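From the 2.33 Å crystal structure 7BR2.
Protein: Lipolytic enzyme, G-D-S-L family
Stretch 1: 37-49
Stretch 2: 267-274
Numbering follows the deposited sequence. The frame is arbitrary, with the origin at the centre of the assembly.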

# COMPACT_ATOMS: atom_id res chain seq x y z
N SER A 37 -2.75 -2.14 1.91
CA SER A 37 -2.91 -1.77 3.32
C SER A 37 -2.22 -0.44 3.62
O SER A 37 -2.73 0.38 4.38
CB SER A 37 -2.39 -2.89 4.21
OG SER A 37 -2.68 -2.65 5.58
N PHE A 38 -1.05 -0.21 3.02
CA PHE A 38 -0.33 1.05 3.22
C PHE A 38 -1.10 2.22 2.59
O PHE A 38 -1.15 3.32 3.15
CB PHE A 38 1.08 0.92 2.63
CG PHE A 38 1.95 -0.10 3.34
CD1 PHE A 38 1.67 -0.50 4.64
CD2 PHE A 38 3.07 -0.64 2.70
CE1 PHE A 38 2.48 -1.43 5.29
CE2 PHE A 38 3.88 -1.58 3.34
CZ PHE A 38 3.59 -1.96 4.64
N ILE A 39 -1.73 1.98 1.44
CA ILE A 39 -2.55 3.01 0.80
C ILE A 39 -3.76 3.35 1.67
O ILE A 39 -4.09 4.53 1.88
CB ILE A 39 -2.99 2.55 -0.60
CG1 ILE A 39 -1.79 2.46 -1.56
CG2 ILE A 39 -4.02 3.50 -1.16
CD1 ILE A 39 -2.12 1.72 -2.89
N TRP A 40 -4.46 2.32 2.17
CA TRP A 40 -5.57 2.58 3.08
C TRP A 40 -5.08 3.33 4.32
O TRP A 40 -5.76 4.25 4.79
CB TRP A 40 -6.26 1.27 3.47
CG TRP A 40 -7.67 1.44 3.99
CD1 TRP A 40 -8.35 2.61 4.20
CD2 TRP A 40 -8.58 0.38 4.37
NE1 TRP A 40 -9.61 2.35 4.69
CE2 TRP A 40 -9.78 1.00 4.80
CE3 TRP A 40 -8.49 -1.02 4.39
CZ2 TRP A 40 -10.88 0.25 5.24
CZ3 TRP A 40 -9.59 -1.75 4.83
CH2 TRP A 40 -10.77 -1.12 5.25
N LEU A 41 -3.90 2.97 4.84
CA LEU A 41 -3.34 3.68 5.99
C LEU A 41 -3.18 5.17 5.69
O LEU A 41 -3.44 6.03 6.55
CB LEU A 41 -2.00 3.05 6.37
CG LEU A 41 -1.26 3.64 7.58
CD1 LEU A 41 -2.15 3.55 8.80
CD2 LEU A 41 0.06 2.88 7.81
N TYR A 42 -2.72 5.49 4.49
CA TYR A 42 -2.66 6.90 4.10
C TYR A 42 -4.04 7.55 4.19
O TYR A 42 -4.19 8.62 4.78
CB TYR A 42 -2.10 7.05 2.69
CG TYR A 42 -1.98 8.49 2.26
CD1 TYR A 42 -0.85 9.22 2.56
CD2 TYR A 42 -3.01 9.12 1.56
CE1 TYR A 42 -0.73 10.54 2.16
CE2 TYR A 42 -2.90 10.43 1.16
CZ TYR A 42 -1.76 11.14 1.47
OH TYR A 42 -1.63 12.45 1.08
N TYR A 43 -5.05 6.92 3.60
CA TYR A 43 -6.37 7.55 3.64
C TYR A 43 -6.93 7.63 5.06
O TYR A 43 -7.64 8.58 5.39
CB TYR A 43 -7.37 6.80 2.75
CG TYR A 43 -7.27 7.14 1.29
CD1 TYR A 43 -6.30 6.57 0.48
CD2 TYR A 43 -8.14 8.06 0.72
CE1 TYR A 43 -6.21 6.90 -0.86
CE2 TYR A 43 -8.05 8.40 -0.61
CZ TYR A 43 -7.09 7.82 -1.40
OH TYR A 43 -7.03 8.15 -2.74
N MET A 44 -6.54 6.69 5.93
CA MET A 44 -7.08 6.69 7.29
C MET A 44 -6.47 7.81 8.12
O MET A 44 -7.14 8.35 9.00
CB MET A 44 -6.78 5.36 8.01
CG MET A 44 -7.37 4.07 7.41
SD MET A 44 -6.49 2.62 8.04
CE MET A 44 -7.66 1.30 7.65
N THR A 45 -5.22 8.16 7.86
CA THR A 45 -4.58 9.18 8.68
C THR A 45 -4.65 10.58 8.07
O THR A 45 -4.73 11.56 8.81
CB THR A 45 -3.13 8.80 8.97
OG1 THR A 45 -2.47 8.52 7.72
CG2 THR A 45 -3.12 7.55 9.82
N ARG A 46 -4.55 10.70 6.74
CA ARG A 46 -4.62 11.99 6.05
C ARG A 46 -6.06 12.50 5.87
O ARG A 46 -6.29 13.72 5.86
CB ARG A 46 -3.91 11.89 4.71
CG ARG A 46 -3.56 13.24 4.08
CD ARG A 46 -2.56 14.03 4.91
NE ARG A 46 -1.52 13.12 5.38
CZ ARG A 46 -0.37 12.92 4.75
NH1 ARG A 46 -0.13 13.55 3.61
NH2 ARG A 46 0.51 12.06 5.24
N PHE A 47 -7.04 11.61 5.64
CA PHE A 47 -8.44 12.03 5.47
C PHE A 47 -9.30 11.30 6.50
O PHE A 47 -10.17 10.50 6.14
CB PHE A 47 -8.91 11.74 4.04
CG PHE A 47 -8.01 12.33 3.00
CD1 PHE A 47 -7.90 13.71 2.85
CD2 PHE A 47 -7.23 11.51 2.21
CE1 PHE A 47 -7.05 14.25 1.90
CE2 PHE A 47 -6.38 12.04 1.26
CZ PHE A 47 -6.29 13.41 1.11
N PRO A 48 -9.11 11.61 7.79
CA PRO A 48 -9.76 10.80 8.85
C PRO A 48 -11.27 10.89 8.86
O PRO A 48 -11.93 9.98 9.41
CB PRO A 48 -9.18 11.39 10.14
CG PRO A 48 -8.84 12.83 9.77
CD PRO A 48 -8.34 12.75 8.34
N ASN A 49 -11.86 11.92 8.26
CA ASN A 49 -13.31 12.06 8.22
C ASN A 49 -13.89 11.60 6.90
O ASN A 49 -15.06 11.85 6.62
CB ASN A 49 -13.72 13.51 8.47
CG ASN A 49 -13.15 14.07 9.77
OD1 ASN A 49 -13.49 13.61 10.86
ND2 ASN A 49 -12.31 15.09 9.66
N ALA A 267 -4.49 20.00 14.08
CA ALA A 267 -4.27 19.55 12.72
C ALA A 267 -5.55 18.96 12.15
O ALA A 267 -6.42 18.51 12.89
CB ALA A 267 -3.15 18.52 12.68
N GLU A 268 -5.68 19.01 10.82
CA GLU A 268 -6.75 18.30 10.14
C GLU A 268 -6.41 16.85 9.89
O GLU A 268 -7.32 16.04 9.66
CB GLU A 268 -7.08 18.97 8.80
CG GLU A 268 -7.56 20.40 8.92
CD GLU A 268 -7.58 21.13 7.59
OE1 GLU A 268 -7.20 20.53 6.56
OE2 GLU A 268 -7.96 22.32 7.59
N ALA A 269 -5.13 16.50 9.91
CA ALA A 269 -4.70 15.16 9.59
C ALA A 269 -3.60 14.77 10.55
O ALA A 269 -2.97 15.63 11.18
CB ALA A 269 -4.23 15.05 8.13
N LEU A 270 -3.38 13.48 10.67
CA LEU A 270 -2.29 12.91 11.45
C LEU A 270 -1.09 12.63 10.56
O LEU A 270 -1.23 12.58 9.33
CB LEU A 270 -2.75 11.60 12.13
CG LEU A 270 -3.88 11.70 13.16
CD1 LEU A 270 -4.28 10.30 13.66
CD2 LEU A 270 -3.49 12.60 14.32
N PRO A 271 0.11 12.50 11.12
CA PRO A 271 1.26 12.08 10.30
C PRO A 271 1.09 10.64 9.82
O PRO A 271 0.36 9.84 10.40
CB PRO A 271 2.45 12.20 11.25
CG PRO A 271 1.87 12.05 12.62
CD PRO A 271 0.49 12.68 12.54
N TYR A 272 1.79 10.32 8.74
CA TYR A 272 1.78 8.96 8.23
C TYR A 272 2.70 8.10 9.08
O TYR A 272 3.88 8.44 9.23
CB TYR A 272 2.22 8.90 6.79
CG TYR A 272 1.98 7.53 6.20
CD1 TYR A 272 0.73 7.19 5.68
CD2 TYR A 272 2.98 6.56 6.21
CE1 TYR A 272 0.49 5.94 5.15
CE2 TYR A 272 2.75 5.30 5.69
CZ TYR A 272 1.50 4.99 5.17
OH TYR A 272 1.27 3.74 4.64
N PRO A 273 2.19 7.04 9.70
CA PRO A 273 3.04 6.19 10.55
C PRO A 273 3.71 5.09 9.76
O PRO A 273 3.12 4.47 8.86
CB PRO A 273 2.04 5.65 11.57
CG PRO A 273 0.77 5.58 10.83
CD PRO A 273 0.77 6.68 9.79
N LEU A 274 4.97 4.84 10.11
CA LEU A 274 5.82 3.88 9.41
C LEU A 274 6.21 2.76 10.37
O LEU A 274 6.75 3.02 11.45
CB LEU A 274 7.06 4.56 8.84
CG LEU A 274 6.75 5.57 7.74
CD1 LEU A 274 7.93 6.48 7.43
CD2 LEU A 274 6.25 4.87 6.48
O HOH W 1 -1.29 10.92 7.36
O HOH W 2 -9.70 16.38 10.81

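Two direct hydrogen bonds join the irregular segment 267-274 to the helix, and both end on helix carbonyls. Near the helix C-terminus, Leu-270 N donates to Thr-45 O (3.0 Å, N-H...O angle 162°); this carbonyl receives no backbone bond from within its own stretch, so the incoming amide supplies a donor. Two turns earlier, Tyr-272 OH donates to Phe-38 O at 2.9 Å. That carbonyl already accepts Tyr-42 N in the helix (3.0 Å between Tyr-42 N and Phe-38 O) and so serves two donors.

Between these anchors, a water bridges the stretches: it donates to Thr-45 OG1 (2.7 Å) and Leu-270 O (2.6 Å) and accepts from Arg-46 NE (3.0 Å). Thr-45 OG1 in turn donates to Leu-41 O at 2.9 Å, tying the water network back to the helix.

Apolar contacts surround these polar links. Tyr-272 is the residue most extensively covered by the other stretch; its ring lies along the helix, with CE1 3.7 Å from Tyr-42 CB and CZ 3.7 Å from Leu-41 CD2. Leu-41 CD1 also reaches Pro-273 CG (4.1 Å), and Thr-45 CG2 meets Pro-273 CD (4.0 Å). At the other end, Ala-269 directs its CB toward the helix, 3.3 Å from Arg-46 O and 3.8 Å from Arg-46 CD.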